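Local structure of transcriptional regulator (5V8C) at residues E21-L26 / T109-T114; V7-P12 / N96-L101. The protein is probably a LytR-Cps2A-Psr family phosphotransferase that mediates glycosylation of a cell wall-anchored protein in Actinomyces oris. All coordinates share one frame; numbering follows the deposited sequence. Where two conformers were deposited one is given.

Overall arrangement
The chain lays down one half of each contact before returning for the other. From the N terminus, strand 5-7 runs into the loop that carries 7-12, and strand 23-28 follows with 21-26. Strands 52-60 and 65-70 of the same sheet come next, before helix 94-105 brings 96-101 back against 7-12 and closes contact 2. A few residues later strand 111-115 enters beside strand 23-28 and closes contact 1. The two loops therefore cross, each spanning more than eighty residues. Contact 1 joins neighbouring strands inside the mixed sheet; contact 2 fastens the N-terminal loop to a helix covering that sheet. Their centres are about 9 Å apart, and Leu24 packs on Leu101.

Contact 1 (E21-L26 / T109-T114); sequences ETWLIL and TTHLVT
His111 packs against one face of Trp23, its CB 3.5 Å from the centroid of the indole six-membered ring and almost on the ring normal. Its imidazole continues over the same face as an offset stack, planes 30° apart, with CD2 3.5 Å from Trp23 CE2. The indole is also held at its rim: NE1 donates to Glu21 OE2 at 2.8 Å, in the ring plane but from above the carboxylate, whose OE1 receives a weak bond from His111 NE2. Val113 meets the edge near CE3 with CG2, the methyl anti to its carbonyl carbon. An alanine at Trp23 would probably leave Glu21 OE2 without this donor and the imidazole without its stacking partner. Strands 23-28 and 111-115 are parallel neighbours in the mixed sheet of an alpha/beta core, with helix 233-248 packed over the Trp23 and His111 face. Leu24 takes part in the parallel ladder through its backbone, N bonding to His111 O and O accepting Val113 N at 2.9 Å. On the face covered by helix 94-105, its CG, anti to the backbone N (chi1 177°), lies 3.9 Å from Leu112 CD1; CD2 meets that same methyl, while CB touches Thr109 CG2.

Contact 2 (V7-P12 / N96-L101); sequences VDIAMP and NTVNAL
Pro12 sets its ring against the CG1 methyl of Val98, the two side chains crossing at about a right angle. The methyl meets the CD and CG side of the pyrrolidine ring: CD is 3.6 Å from Val98 CG1 and CG is 3.7 Å from the same atom. CG1 stands anti to the backbone N of Val98 (chi1 159°), and the other methyl, CG2, sits beside that N. The valine fork thus serves two partners, because CG2 is turned to Ile9 and approaches its CG2 more loosely, at 4.3 Å. Both Ile9 and Pro12 send their CB toward the helix, whereas the CB of Met11, between them, points away from it. Helix 94-105 lies on one face of the mixed sheet in this alpha/beta fold, and the loop between strands 5-7 and 13-14 runs past its flank. Val98 is buried between the loop and the sheet: it also touches Leu24 of strand 23-28, so a single side chain meets both. Further along the helix, Pro12 rests on Cys102, which is disulfide-bonded to Cys288 near the C terminus. A polar tie between loop and helix comes from Gln95, one turn before Asn99. Gln95 accepts the backbone N-H of Ala10 with OE1 and donates through NE2 to Asn99 OD1, a bond that would restrain the rotation of the Asn99 amide. Ala10 O stands 4.3 Å from Asn99 OD1; both are acceptors, so the pair is mere proximity. The same carbonyl oxygen is 4.3 Å from Val98 CG1, at the margin of the apolar patch formed by Ile9, Pro12 and Val98.

Contact 1 (E21-L26 / T109-T114)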
loop_
_atom_site.group_PDB
_atom_site.type_symbol
_atom_site.label_atom_id
_atom_site.label_comp_id
_atom_site.label_asym_id
_atom_site.label_seq_id
_atom_site.Cartn_x
_atom_site.Cartn_y
_atom_site.Cartn_z
ATOM N N GLU A 21 10.193 -8.829 10.767
ATOM C CA GLU A 21 9.175 -9.233 9.804
ATOM C C GLU A 21 8.681 -8.007 9.025
ATOM O O GLU A 21 8.189 -7.044 9.624
ATOM C CB GLU A 21 8.020 -9.957 10.507
ATOM C CG GLU A 21 7.050 -10.625 9.550
ATOM C CD GLU A 21 6.085 -11.590 10.209
ATOM O OE1 GLU A 21 6.502 -12.730 10.517
ATOM O OE2 GLU A 21 4.908 -11.212 10.404
ATOM N N THR A 22 8.888 -8.009 7.706
ATOM C CA THR A 22 8.418 -6.902 6.880
ATOM C C THR A 22 7.667 -7.447 5.645
ATOM O O THR A 22 8.234 -8.141 4.793
ATOM C CB THR A 22 9.508 -5.843 6.597
ATOM O OG1 THR A 22 9.239 -5.161 5.370
ATOM C CG2 THR A 22 10.915 -6.402 6.615
ATOM N N TRP A 23 6.349 -7.205 5.640
ATOM C CA TRP A 23 5.412 -7.598 4.595
ATOM C C TRP A 23 5.367 -6.508 3.541
ATOM O O TRP A 23 5.339 -5.320 3.872
ATOM C CB TRP A 23 4.001 -7.780 5.191
ATOM C CG TRP A 23 3.868 -8.963 6.101
ATOM C CD1 TRP A 23 4.392 -9.103 7.353
ATOM C CD2 TRP A 23 3.144 -10.172 5.832
ATOM N NE1 TRP A 23 4.055 -10.331 7.874
ATOM C CE2 TRP A 23 3.298 -11.014 6.957
ATOM C CE3 TRP A 23 2.371 -10.627 4.748
ATOM C CZ2 TRP A 23 2.709 -12.282 7.030
ATOM C CZ3 TRP A 23 1.855 -11.914 4.790
ATOM C CH2 TRP A 23 2.029 -12.727 5.919
ATOM N N LEU A 24 5.390 -6.904 2.272
ATOM C CA LEU A 24 5.283 -5.951 1.190
ATOM C C LEU A 24 3.912 -6.166 0.573
ATOM O O LEU A 24 3.589 -7.284 0.147
ATOM C CB LEU A 24 6.409 -6.146 0.160
ATOM C CG LEU A 24 6.383 -5.239 -1.084
ATOM C CD1 LEU A 24 6.372 -3.749 -0.708
ATOM C CD2 LEU A 24 7.551 -5.548 -2.004
ATOM N N ILE A 25 3.065 -5.132 0.644
ATOM C CA ILE A 25 1.719 -5.193 0.078
ATOM C C ILE A 25 1.709 -4.377 -1.190
ATOM O O ILE A 25 2.011 -3.188 -1.150
ATOM C CB ILE A 25 0.598 -4.766 1.066
ATOM C CG1 ILE A 25 0.681 -5.571 2.394
ATOM C CG2 ILE A 25 -0.777 -4.899 0.397
ATOM C CD1 ILE A 25 -0.579 -5.540 3.278
ATOM N N LEU A 26 1.419 -5.029 -2.324
ATOM C CA LEU A 26 1.404 -4.363 -3.614
ATOM C C LEU A 26 0.034 -4.369 -4.278
ATOM O O LEU A 26 -0.513 -5.441 -4.571
ATOM C CB LEU A 26 2.446 -4.973 -4.561
ATOM C CG LEU A 26 3.899 -4.977 -4.119
ATOM C CD1 LEU A 26 4.754 -5.750 -5.115
ATOM C CD2 LEU A 26 4.434 -3.569 -3.961
ATOM N N THR A 109 12.369 -7.543 2.317
ATOM C CA THR A 109 11.039 -8.138 2.339
ATOM C C THR A 109 11.069 -9.587 2.864
ATOM O O THR A 109 11.785 -10.434 2.339
ATOM C CB THR A 109 10.391 -7.982 0.961
ATOM O OG1 THR A 109 10.250 -6.590 0.698
ATOM C CG2 THR A 109 9.033 -8.648 0.862
ATOM N N THR A 110 10.271 -9.848 3.900
ATOM C CA THR A 110 10.139 -11.148 4.553
ATOM C C THR A 110 8.951 -11.928 3.953
ATOM O O THR A 110 9.053 -13.139 3.742
ATOM C CB THR A 110 10.068 -10.922 6.077
ATOM O OG1 THR A 110 11.358 -10.505 6.526
ATOM C CG2 THR A 110 9.647 -12.160 6.855
ATOM N N HIS A 111 7.847 -11.218 3.638
ATOM C CA HIS A 111 6.635 -11.804 3.066
ATOM C C HIS A 111 6.071 -10.913 1.954
ATOM O O HIS A 111 6.345 -9.715 1.933
ATOM C CB HIS A 111 5.581 -12.018 4.160
ATOM C CG HIS A 111 6.046 -12.876 5.290
ATOM N ND1 HIS A 111 6.177 -14.242 5.150
ATOM C CD2 HIS A 111 6.395 -12.530 6.549
ATOM C CE1 HIS A 111 6.583 -14.686 6.328
ATOM N NE2 HIS A 111 6.738 -13.689 7.199
ATOM N N LEU A 112 5.275 -11.485 1.043
ATOM C CA LEU A 112 4.731 -10.711 -0.064
ATOM C C LEU A 112 3.259 -10.999 -0.326
ATOM O O LEU A 112 2.877 -12.162 -0.525
ATOM C CB LEU A 112 5.557 -10.892 -1.359
ATOM C CG LEU A 112 5.005 -10.126 -2.592
ATOM C CD1 LEU A 112 5.449 -8.668 -2.603
ATOM C CD2 LEU A 112 5.364 -10.810 -3.886
ATOM N N VAL A 113 2.448 -9.915 -0.378
ATOM C CA VAL A 113 1.025 -9.943 -0.707
ATOM C C VAL A 113 0.793 -9.057 -1.939
ATOM O O VAL A 113 1.239 -7.904 -1.973
ATOM C CB VAL A 113 0.105 -9.534 0.477
ATOM C CG1 VAL A 113 -1.355 -9.858 0.170
ATOM C CG2 VAL A 113 0.535 -10.216 1.771
ATOM N N THR A 114 0.116 -9.611 -2.949
ATOM C CA THR A 114 -0.201 -8.925 -4.199
ATOM C C THR A 114 -1.708 -8.952 -4.427
ATOM O O THR A 114 -2.349 -9.985 -4.246
ATOM C CB THR A 114 0.634 -9.520 -5.337
ATOM O OG1 THR A 114 1.973 -9.054 -5.187
ATOM C CG2 THR A 114 0.108 -9.172 -6.723
#

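Contact 2 (V7-P12 / N96-L101)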
loop_
_atom_site.group_PDB
_atom_site.type_symbol
_atom_site.label_atom_id
_atom_site.label_comp_id
_atom_site.label_asym_id
_atom_site.label_seq_id
_atom_site.Cartn_x
_atom_site.Cartn_y
_atom_site.Cartn_z
ATOM N N VAL A 7 3.422 -17.234 -6.114
ATOM C CA VAL A 7 4.523 -16.711 -6.903
ATOM C C VAL A 7 5.837 -17.077 -6.249
ATOM O O VAL A 7 5.991 -16.925 -5.040
ATOM C CB VAL A 7 4.427 -15.194 -7.215
ATOM C CG1 VAL A 7 3.510 -14.934 -8.402
ATOM C CG2 VAL A 7 3.985 -14.391 -5.994
ATOM N N ASP A 8 6.778 -17.590 -7.038
ATOM C CA ASP A 8 8.087 -17.904 -6.497
ATOM C C ASP A 8 8.878 -16.601 -6.433
ATOM O O ASP A 8 9.020 -15.916 -7.448
ATOM C CB ASP A 8 8.809 -18.962 -7.356
ATOM C CG ASP A 8 8.091 -20.300 -7.445
ATOM O OD1 ASP A 8 7.999 -21.000 -6.406
ATOM O OD2 ASP A 8 7.676 -20.676 -8.565
ATOM N N ILE A 9 9.278 -16.201 -5.223
ATOM C CA ILE A 9 10.089 -15.010 -5.026
ATOM C C ILE A 9 11.294 -15.365 -4.186
ATOM O O ILE A 9 11.154 -16.020 -3.150
ATOM C CB ILE A 9 9.265 -13.806 -4.451
ATOM C CG1 ILE A 9 8.668 -12.956 -5.580
ATOM C CG2 ILE A 9 10.096 -12.907 -3.507
ATOM C CD1 ILE A 9 7.327 -13.268 -5.871
ATOM N N ALA A 10 12.486 -14.967 -4.653
ATOM C CA ALA A 10 13.725 -15.133 -3.905
ATOM C C ALA A 10 13.807 -13.925 -2.980
ATOM O O ALA A 10 14.070 -12.805 -3.435
ATOM C CB ALA A 10 14.923 -15.180 -4.848
ATOM N N MET A 11 13.493 -14.157 -1.694
ATOM C CA MET A 11 13.495 -13.107 -0.685
ATOM C C MET A 11 14.899 -12.566 -0.455
ATOM O O MET A 11 15.867 -13.320 -0.519
ATOM C CB MET A 11 12.858 -13.582 0.632
ATOM C CG MET A 11 11.340 -13.697 0.572
ATOM S SD MET A 11 10.485 -12.171 0.085
ATOM C CE MET A 11 8.860 -12.718 0.118
ATOM N N PRO A 12 15.059 -11.228 -0.246
ATOM C CA PRO A 12 16.413 -10.689 -0.043
ATOM C C PRO A 12 16.993 -11.103 1.303
ATOM O O PRO A 12 16.267 -11.571 2.174
ATOM C CB PRO A 12 16.207 -9.161 -0.097
ATOM C CG PRO A 12 14.819 -8.947 -0.559
ATOM C CD PRO A 12 14.053 -10.151 -0.146
ATOM N N ASN A 96 11.475 -7.954 -9.176
ATOM C CA ASN A 96 12.180 -6.704 -9.432
ATOM C C ASN A 96 11.853 -5.642 -8.395
ATOM O O ASN A 96 12.760 -4.940 -7.957
ATOM C CB ASN A 96 11.909 -6.195 -10.837
ATOM C CG ASN A 96 12.886 -5.137 -11.260
ATOM O OD1 ASN A 96 14.104 -5.276 -11.075
ATOM N ND2 ASN A 96 12.367 -4.030 -11.767
ATOM N N THR A 97 10.570 -5.536 -7.992
ATOM C CA THR A 97 10.119 -4.613 -6.938
ATOM C C THR A 97 10.753 -4.993 -5.589
ATOM O O THR A 97 11.265 -4.113 -4.894
ATOM C CB THR A 97 8.587 -4.596 -6.842
ATOM O OG1 THR A 97 8.046 -4.364 -8.139
ATOM C CG2 THR A 97 8.074 -3.540 -5.878
ATOM N N VAL A 98 10.736 -6.297 -5.240
ATOM C CA VAL A 98 11.344 -6.831 -4.018
ATOM C C VAL A 98 12.859 -6.492 -4.006
ATOM O O VAL A 98 13.372 -5.984 -3.004
ATOM C CB VAL A 98 11.054 -8.356 -3.871
ATOM C CG1 VAL A 98 12.043 -9.037 -2.938
ATOM C CG2 VAL A 98 9.625 -8.602 -3.393
ATOM N N ASN A 99 13.538 -6.695 -5.146
ATOM C CA ASN A 99 14.954 -6.401 -5.290
ATOM C C ASN A 99 15.253 -4.902 -5.257
ATOM O O ASN A 99 16.180 -4.494 -4.561
ATOM C CB ASN A 99 15.513 -7.060 -6.548
ATOM C CG ASN A 99 15.590 -8.571 -6.473
ATOM O OD1 ASN A 99 15.368 -9.191 -5.430
ATOM N ND2 ASN A 99 15.899 -9.201 -7.591
ATOM N N ALA A 100 14.451 -4.082 -5.968
ATOM C CA ALA A 100 14.602 -2.625 -6.015
ATOM C C ALA A 100 14.507 -1.981 -4.628
ATOM O O ALA A 100 15.385 -1.202 -4.265
ATOM C CB ALA A 100 13.572 -2.012 -6.953
ATOM N N LEU A 101 13.481 -2.347 -3.835
ATOM C CA LEU A 101 13.293 -1.831 -2.475
ATOM C C LEU A 101 14.495 -2.090 -1.567
ATOM O O LEU A 101 14.856 -1.235 -0.753
ATOM C CB LEU A 101 12.011 -2.385 -1.855
ATOM C CG LEU A 101 10.731 -1.784 -2.411
ATOM C CD1 LEU A 101 9.538 -2.403 -1.773
ATOM C CD2 LEU A 101 10.705 -0.262 -2.239
#